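Local coordinates for protein type III pantothenate kinase (Campylobacter jejuni, PDB 2NRH) that probably phosphorylates pantothenate with ATP, the first step of coenzyme A biosynthesis, and works as a homodimer, at residues 66-70 against 101-106; 80-84 against 201-205; 36-42 against 56-61. The protein carries 2 engineered substitutions. All coordinates share one frame; numbering follows the deposited sequence.

Interaction 1 (66-70 against 101-106); sequences FDTIY and ISNSIH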
# COMPACT_ATOMS: atom_id res chain seq x y z
N PHE B 66 15.77 -2.21 24.68
CA PHE B 66 15.92 -2.05 23.27
C PHE B 66 16.05 -0.57 23.01
O PHE B 66 15.20 0.18 23.38
CB PHE B 66 14.68 -2.67 22.59
CG PHE B 66 14.67 -2.56 21.11
CD1 PHE B 66 15.51 -3.34 20.35
CD2 PHE B 66 13.78 -1.70 20.48
CE1 PHE B 66 15.50 -3.25 18.98
CE2 PHE B 66 13.74 -1.63 19.14
CZ PHE B 66 14.63 -2.39 18.37
N ASP B 67 17.13 -0.16 22.36
CA ASP B 67 17.43 1.28 22.22
C ASP B 67 16.71 1.90 21.01
O ASP B 67 17.15 1.76 19.90
CB ASP B 67 18.96 1.49 22.17
CG ASP B 67 19.39 2.97 22.36
OD1 ASP B 67 18.57 3.93 22.27
OD2 ASP B 67 20.61 3.17 22.64
N THR B 68 15.59 2.57 21.27
CA THR B 68 14.68 3.22 20.26
C THR B 68 14.12 4.56 20.82
O THR B 68 14.02 4.72 22.03
CB THR B 68 13.46 2.24 19.84
OG1 THR B 68 12.73 2.82 18.76
CG2 THR B 68 12.48 2.05 20.95
N ILE B 69 13.73 5.50 19.97
CA ILE B 69 12.96 6.69 20.39
C ILE B 69 11.60 6.75 19.70
O ILE B 69 10.91 7.81 19.68
CB ILE B 69 13.67 8.04 20.07
CG1 ILE B 69 14.06 8.13 18.60
CG2 ILE B 69 14.83 8.29 21.04
CD1 ILE B 69 14.55 9.49 18.20
N TYR B 70 11.28 5.65 19.03
CA TYR B 70 10.05 5.46 18.28
C TYR B 70 8.97 5.30 19.31
O TYR B 70 8.93 4.30 19.99
CB TYR B 70 10.14 4.19 17.40
CG TYR B 70 8.96 3.92 16.46
CD1 TYR B 70 9.17 3.80 15.08
CD2 TYR B 70 7.66 3.78 16.95
CE1 TYR B 70 8.11 3.53 14.21
CE2 TYR B 70 6.61 3.52 16.12
CZ TYR B 70 6.83 3.38 14.75
OH TYR B 70 5.76 3.10 13.94
N ILE B 101 18.03 -1.62 12.07
CA ILE B 101 18.97 -1.78 13.17
C ILE B 101 20.44 -1.54 12.72
O ILE B 101 20.91 -1.98 11.64
CB ILE B 101 18.84 -3.17 13.85
CG1 ILE B 101 17.34 -3.56 14.05
CG2 ILE B 101 19.64 -3.26 15.18
CD1 ILE B 101 16.53 -2.70 15.06
N SER B 102 21.14 -0.78 13.55
CA SER B 102 22.53 -0.49 13.30
C SER B 102 23.17 -0.46 14.63
O SER B 102 22.88 0.39 15.45
CB SER B 102 22.72 0.84 12.62
OG SER B 102 24.12 1.08 12.47
N ASN B 103 24.00 -1.47 14.88
CA ASN B 103 24.77 -1.45 16.07
C ASN B 103 23.93 -1.61 17.32
O ASN B 103 24.19 -0.98 18.37
CB ASN B 103 25.61 -0.17 16.12
CG ASN B 103 27.02 -0.44 16.51
OD1 ASN B 103 27.40 -0.23 17.66
ND2 ASN B 103 27.78 -0.99 15.59
N SER B 104 22.94 -2.50 17.21
CA SER B 104 21.99 -2.72 18.24
C SER B 104 21.21 -1.45 18.57
O SER B 104 20.71 -1.32 19.70
CB SER B 104 22.71 -3.24 19.55
OG SER B 104 23.25 -4.55 19.43
N ILE B 105 21.13 -0.49 17.64
CA ILE B 105 20.25 0.69 17.82
C ILE B 105 19.16 0.74 16.77
O ILE B 105 19.40 0.47 15.60
CB ILE B 105 21.05 2.02 17.85
CG1 ILE B 105 22.00 2.01 19.06
CG2 ILE B 105 20.12 3.25 18.03
CD1 ILE B 105 23.14 2.97 18.97
N HIS B 106 17.95 1.06 17.19
CA HIS B 106 16.77 1.12 16.32
C HIS B 106 16.74 2.51 15.76
O HIS B 106 16.57 3.49 16.49
CB HIS B 106 15.48 0.78 17.12
CG HIS B 106 14.21 0.85 16.31
ND1 HIS B 106 13.19 1.73 16.59
CD2 HIS B 106 13.83 0.18 15.20
CE1 HIS B 106 12.23 1.60 15.69
NE2 HIS B 106 12.59 0.67 14.83
O HOH W 1 14.08 4.72 17.18
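H106 sits among F66, T68 and Y70, and its ring organises the contact. Its CG is anti to the backbone N (chi1 178°), which carries the imidazole toward the 66-70 loop. T68 runs beside it in the same direction. T68 OG1 meets the edge of the ring at ND1, 2.5 Å away. This hydrogen bond is very short as modelled, its exact length is doubtful, and either atom could be the donor. Y70 also comes to the edge, with its CB in the ring plane and 3.7 Å from H106 CE1. F66 approaches differently. Its CZ rests 3.5 Å from H106 CB, and the two rings are oblique, their planes 38° apart. The same CZ, at the ring edge, is 3.8 Å from I101 CD1. The three aromatic residues thus form a cluster. The backbone adds one bond, H106 N to D67 O at 2.9 Å.

T68 OG1 is gripped more than once. It accepts from Y70 N at 3.2 Å, which makes an ST turn. It also bonds a water that accepts from I69 N and donates to H106 O. The 101-106 side is a beta hairpin whose type I' turn, S102 to I105, joins strands 95-102 and 105-113. The loop therefore docks on the start of the second hairpin strand. Y70 is predicted to bind substrate; its OH bonds R77, and its side chain packs on A149 of the second subunit.

H106 NE2 is hydrogen-bonded to D99, so both ring nitrogens have partners and the imidazole is fixed in rotation. The D99 carboxylate would probably make the ring more basic. Through T68 and the Y70 backbone, this polar network holds the loop that carries a predicted substrate-binding tyrosine.

Interaction 2 (80-84 against 201-205); sequences ACYTI and KIIKE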
# COMPACT_ATOMS: atom_id res chain seq x y z
N ALA B 80 11.23 -9.04 17.32
CA ALA B 80 11.81 -9.51 16.03
C ALA B 80 13.13 -8.85 15.71
O ALA B 80 13.94 -9.43 14.97
CB ALA B 80 10.86 -9.31 14.87
N CYS B 81 13.31 -7.62 16.19
CA CYS B 81 14.60 -6.92 16.04
C CYS B 81 15.65 -7.38 17.04
O CYS B 81 16.83 -7.08 16.90
CB CYS B 81 14.43 -5.41 16.16
SG CYS B 81 13.57 -4.72 14.75
N TYR B 82 15.21 -8.04 18.08
CA TYR B 82 16.00 -8.18 19.27
C TYR B 82 17.28 -9.02 19.08
O TYR B 82 18.28 -8.73 19.74
CB TYR B 82 15.17 -8.81 20.37
CG TYR B 82 15.68 -8.50 21.76
CD1 TYR B 82 15.91 -7.18 22.15
CD2 TYR B 82 15.92 -9.51 22.68
CE1 TYR B 82 16.36 -6.88 23.40
CE2 TYR B 82 16.37 -9.20 23.96
CZ TYR B 82 16.57 -7.87 24.29
OH TYR B 82 16.98 -7.52 25.55
N THR B 83 17.25 -10.08 18.25
CA THR B 83 18.47 -10.93 18.10
C THR B 83 19.39 -10.38 16.98
O THR B 83 20.38 -11.01 16.61
CB THR B 83 18.14 -12.37 17.82
OG1 THR B 83 17.33 -12.43 16.65
CG2 THR B 83 17.41 -12.97 18.95
N ILE B 84 19.05 -9.20 16.48
CA ILE B 84 19.75 -8.58 15.35
C ILE B 84 20.57 -7.37 15.79
O ILE B 84 20.07 -6.50 16.50
CB ILE B 84 18.74 -8.32 14.15
CG1 ILE B 84 18.41 -9.69 13.51
CG2 ILE B 84 19.29 -7.39 13.07
CD1 ILE B 84 17.01 -9.96 13.32
N LYS B 201 15.85 -15.33 23.63
CA LYS B 201 16.95 -14.51 24.14
C LYS B 201 16.61 -13.86 25.44
O LYS B 201 17.48 -13.79 26.32
CB LYS B 201 17.41 -13.46 23.13
CG LYS B 201 18.55 -12.55 23.63
CD LYS B 201 19.15 -11.66 22.51
CE LYS B 201 19.67 -10.26 23.09
NZ LYS B 201 20.32 -9.27 22.11
N ILE B 202 15.39 -13.38 25.60
CA ILE B 202 15.02 -12.75 26.89
C ILE B 202 15.16 -13.72 28.07
O ILE B 202 15.56 -13.32 29.17
CB ILE B 202 13.60 -12.14 26.89
CG1 ILE B 202 13.63 -10.75 26.25
CG2 ILE B 202 12.96 -12.14 28.32
CD1 ILE B 202 14.83 -9.94 26.52
N ILE B 203 14.83 -14.98 27.81
CA ILE B 203 14.79 -16.01 28.82
C ILE B 203 16.20 -16.46 29.16
O ILE B 203 16.48 -16.75 30.32
CB ILE B 203 13.91 -17.18 28.40
CG1 ILE B 203 12.45 -16.74 28.47
CG2 ILE B 203 14.02 -18.35 29.35
CD1 ILE B 203 11.57 -17.28 27.38
N LYS B 204 17.09 -16.48 28.17
CA LYS B 204 18.46 -16.87 28.40
C LYS B 204 19.22 -15.78 29.14
O LYS B 204 20.34 -16.01 29.59
CB LYS B 204 19.18 -17.27 27.10
CG LYS B 204 19.61 -16.10 26.19
CD LYS B 204 20.84 -16.41 25.27
CE LYS B 204 22.15 -15.84 25.89
NZ LYS B 204 22.32 -14.34 25.61
N GLU B 205 18.59 -14.61 29.25
CA GLU B 205 19.19 -13.39 29.86
C GLU B 205 18.66 -13.11 31.26
O GLU B 205 19.17 -12.25 31.98
CB GLU B 205 18.93 -12.15 29.00
CG GLU B 205 19.57 -12.17 27.65
CD GLU B 205 19.44 -10.84 26.86
OE1 GLU B 205 18.61 -9.93 27.19
OE2 GLU B 205 20.19 -10.72 25.88
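T83 and K201 have the nearest CA atoms, 7.2 Å apart, where a type I turn from C81 to I84 passes the last turn of helix 194-204. At that distance the contact is left mainly to side chains. Y82 is the centre of it. K201 crosses its ring at about a right angle. The lysine leaves its helix extended, with CG anti to the backbone N (chi1 179°), and bends at chi3. This lays CE 3.6 Å from Y82 CE2 and brings NZ over the ring face. NZ is 4.4 Å from the Y82 ring centroid and 12° off the normal, a cation-pi contact. The same NZ donates to Y82 O at 3.2 Å, somewhat out of the carbonyl plane. One ammonium group thus holds both the ring and the backbone of a single residue. Beside it, T83 CG2 lies 4.2 Å from K201 CD, the two side chains antiparallel.

I202 comes from the other side of the ring plane. Its CG1 is 3.9 Å from Y82 CE2; its CD1 is modelled too close to be trusted. At the ring edge, Y82 OH makes a weak hydrogen bond to E205 OE1, 3.3 Å long. F64 adds an edge-to-face contact with Y82. The end of helix 75-81 is thereby joined to helix 194-204, near the C-terminal end of the chain.

Y82 is buried, yet both its oxygens have partners: K201 for O and, weakly, E205 for OH. A lysine over the face and a glutamate at the hydroxyl edge put opposite charges near the phenol, probably polarising it.

Interaction 3 (36-42 against 56-61); sequences QKIFYIN and NFINLE. Engineered in segment 56-61: N56 (natural residue Lys).
The first torsions of Y40 and N59 bring ring and amide together. Y40 CG lies between the backbone N and the carbonyl carbon (chi1 77°), which turns the ring across toward strand 57-59. N59 CG is anti to its N (chi1 -170°), and its amide stacks on the Y40 ring, the planes 15° apart. N59 CA adds a CH-pi contact, 3.8 Å from the Y40 ring centroid. F57 turns its edge to the Y40 ring face in an offset edge-to-face pair. I38 CB makes a CH-pi contact over its centre, 3.9 Å from the F57 ring centroid.

The segments are parallel neighbours in a beta-alpha-beta unit. Helix 48-53 connects them, and its L51 touches both Y40 and F57. Strand 57-59 is outermost in its sheet within this chain. Four backbone hydrogen bonds join the pair, among them I38 N to N56 O at 2.8 Å.

On the other sheet face F39 CD1 packs 3.6 Å from I58 CG2 and 3.7 Å from L60 CD2. N56 is engineered; its ND2 bonds Q36 O weakly. N59 OD1 accepts from E61 N, an Asx turn. A water accepts from N42 N and lies near N59 OD1 and E61 OE1, perhaps not serving both.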
# COMPACT_ATOMS: atom_id res chain seq x y z
N GLN B 36 0.82 -25.45 32.83
CA GLN B 36 2.23 -25.01 32.75
C GLN B 36 2.43 -23.54 32.40
O GLN B 36 1.62 -22.94 31.70
CB GLN B 36 3.11 -25.90 31.83
CG GLN B 36 3.00 -25.67 30.29
CD GLN B 36 4.34 -25.94 29.51
OE1 GLN B 36 5.38 -25.32 29.76
NE2 GLN B 36 4.27 -26.85 28.55
N LYS B 37 3.53 -22.98 32.91
CA LYS B 37 3.98 -21.62 32.57
C LYS B 37 3.91 -21.36 31.06
O LYS B 37 4.39 -22.17 30.24
CB LYS B 37 5.44 -21.40 33.04
CG LYS B 37 5.56 -20.60 34.31
CD LYS B 37 7.01 -20.46 34.75
CE LYS B 37 7.10 -19.98 36.22
NZ LYS B 37 6.72 -21.00 37.28
N ILE B 38 3.31 -20.22 30.73
CA ILE B 38 3.40 -19.68 29.40
C ILE B 38 4.01 -18.28 29.43
O ILE B 38 3.44 -17.36 30.01
CB ILE B 38 2.01 -19.65 28.69
CG1 ILE B 38 1.43 -21.07 28.58
CG2 ILE B 38 2.17 -19.00 27.32
CD1 ILE B 38 -0.08 -21.18 28.09
N PHE B 39 5.17 -18.13 28.79
CA PHE B 39 5.79 -16.82 28.54
C PHE B 39 5.18 -16.12 27.35
O PHE B 39 4.92 -16.74 26.33
CB PHE B 39 7.28 -17.01 28.38
CG PHE B 39 7.91 -17.67 29.58
CD1 PHE B 39 8.23 -16.89 30.73
CD2 PHE B 39 8.09 -19.05 29.63
CE1 PHE B 39 8.78 -17.48 31.89
CE2 PHE B 39 8.65 -19.64 30.80
CZ PHE B 39 9.00 -18.84 31.92
N TYR B 40 4.89 -14.83 27.46
CA TYR B 40 4.20 -14.21 26.36
C TYR B 40 4.66 -12.79 26.08
O TYR B 40 5.25 -12.15 26.94
CB TYR B 40 2.69 -14.28 26.59
CG TYR B 40 2.15 -13.29 27.58
CD1 TYR B 40 1.65 -12.07 27.15
CD2 TYR B 40 2.11 -13.58 28.97
CE1 TYR B 40 1.13 -11.12 28.05
CE2 TYR B 40 1.59 -12.64 29.88
CZ TYR B 40 1.09 -11.42 29.42
OH TYR B 40 0.58 -10.48 30.29
N ILE B 41 4.40 -12.34 24.85
CA ILE B 41 4.23 -10.91 24.51
C ILE B 41 2.84 -10.70 23.83
O ILE B 41 2.25 -11.61 23.23
CB ILE B 41 5.33 -10.43 23.59
CG1 ILE B 41 5.25 -11.11 22.22
CG2 ILE B 41 6.72 -10.64 24.25
CD1 ILE B 41 6.31 -10.65 21.27
N ASN B 42 2.31 -9.49 23.93
CA ASN B 42 0.94 -9.23 23.48
C ASN B 42 0.82 -7.79 22.95
O ASN B 42 1.28 -6.88 23.60
CB ASN B 42 -0.05 -9.50 24.63
CG ASN B 42 -1.42 -8.96 24.33
OD1 ASN B 42 -2.03 -9.32 23.32
ND2 ASN B 42 -1.94 -8.10 25.22
N ASN B 56 -0.74 -18.48 35.15
CA ASN B 56 0.28 -19.22 34.45
C ASN B 56 0.91 -18.43 33.30
O ASN B 56 1.90 -18.86 32.71
CB ASN B 56 -0.24 -20.59 33.97
CG ASN B 56 -1.34 -20.47 32.93
OD1 ASN B 56 -2.27 -19.68 33.09
ND2 ASN B 56 -1.26 -21.27 31.86
N PHE B 57 0.33 -17.27 32.98
CA PHE B 57 0.84 -16.44 31.90
C PHE B 57 1.78 -15.29 32.38
O PHE B 57 1.44 -14.48 33.25
CB PHE B 57 -0.32 -15.87 31.10
CG PHE B 57 -0.74 -16.70 29.91
CD1 PHE B 57 -1.65 -17.74 30.06
CD2 PHE B 57 -0.28 -16.38 28.64
CE1 PHE B 57 -2.08 -18.48 28.94
CE2 PHE B 57 -0.70 -17.12 27.51
CZ PHE B 57 -1.59 -18.16 27.65
N ILE B 58 2.96 -15.23 31.75
CA ILE B 58 4.08 -14.47 32.26
C ILE B 58 4.67 -13.55 31.18
O ILE B 58 5.26 -14.01 30.19
CB ILE B 58 5.13 -15.42 32.85
CG1 ILE B 58 4.56 -15.97 34.16
CG2 ILE B 58 6.49 -14.70 33.02
CD1 ILE B 58 5.11 -17.24 34.54
N ASN B 59 4.48 -12.25 31.38
CA ASN B 59 4.70 -11.23 30.36
C ASN B 59 6.19 -10.94 30.22
O ASN B 59 6.88 -10.64 31.22
CB ASN B 59 3.89 -9.98 30.72
CG ASN B 59 3.85 -8.93 29.61
OD1 ASN B 59 4.41 -9.09 28.53
ND2 ASN B 59 3.21 -7.83 29.91
N LEU B 60 6.71 -11.12 29.01
CA LEU B 60 8.11 -10.90 28.79
C LEU B 60 8.42 -9.45 28.45
O LEU B 60 9.60 -9.05 28.43
CB LEU B 60 8.66 -11.80 27.69
CG LEU B 60 8.90 -13.30 27.88
CD1 LEU B 60 9.84 -13.76 26.76
CD2 LEU B 60 9.45 -13.72 29.27
N GLU B 61 7.38 -8.69 28.10
CA GLU B 61 7.59 -7.32 27.63
C GLU B 61 8.52 -6.47 28.52
O GLU B 61 9.39 -5.79 27.99
CB GLU B 61 6.28 -6.58 27.39
CG GLU B 61 6.41 -5.12 27.02
CD GLU B 61 5.13 -4.62 26.30
OE1 GLU B 61 4.16 -5.39 26.27
OE2 GLU B 61 5.09 -3.46 25.81
O HOH W 2 3.28 -7.95 26.13

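Overall arrangement
Interactions 1 and 2 touch. F66 and I101 of interaction 1 both pack on C81 of interaction 2, and F66 also reaches Y82. Interaction 2 in turn meets interaction 3, where L60 packs on I202 and I203, and I203 on F39. It therefore lies between the other two, whose nearest atoms are about 8 Å apart. Their chemistry differs with burial. Interaction 3 is regular sheet pairing with apolar and aromatic packing, its buried strand residues preceded by exposed Q36 and K37. Interaction 1, a histidine-centred polar network beside the second subunit, has exposed D67 and I105 around buried H106. Interaction 2 joins two helix ends through a charged lysine, and none of its touching residues is exposed.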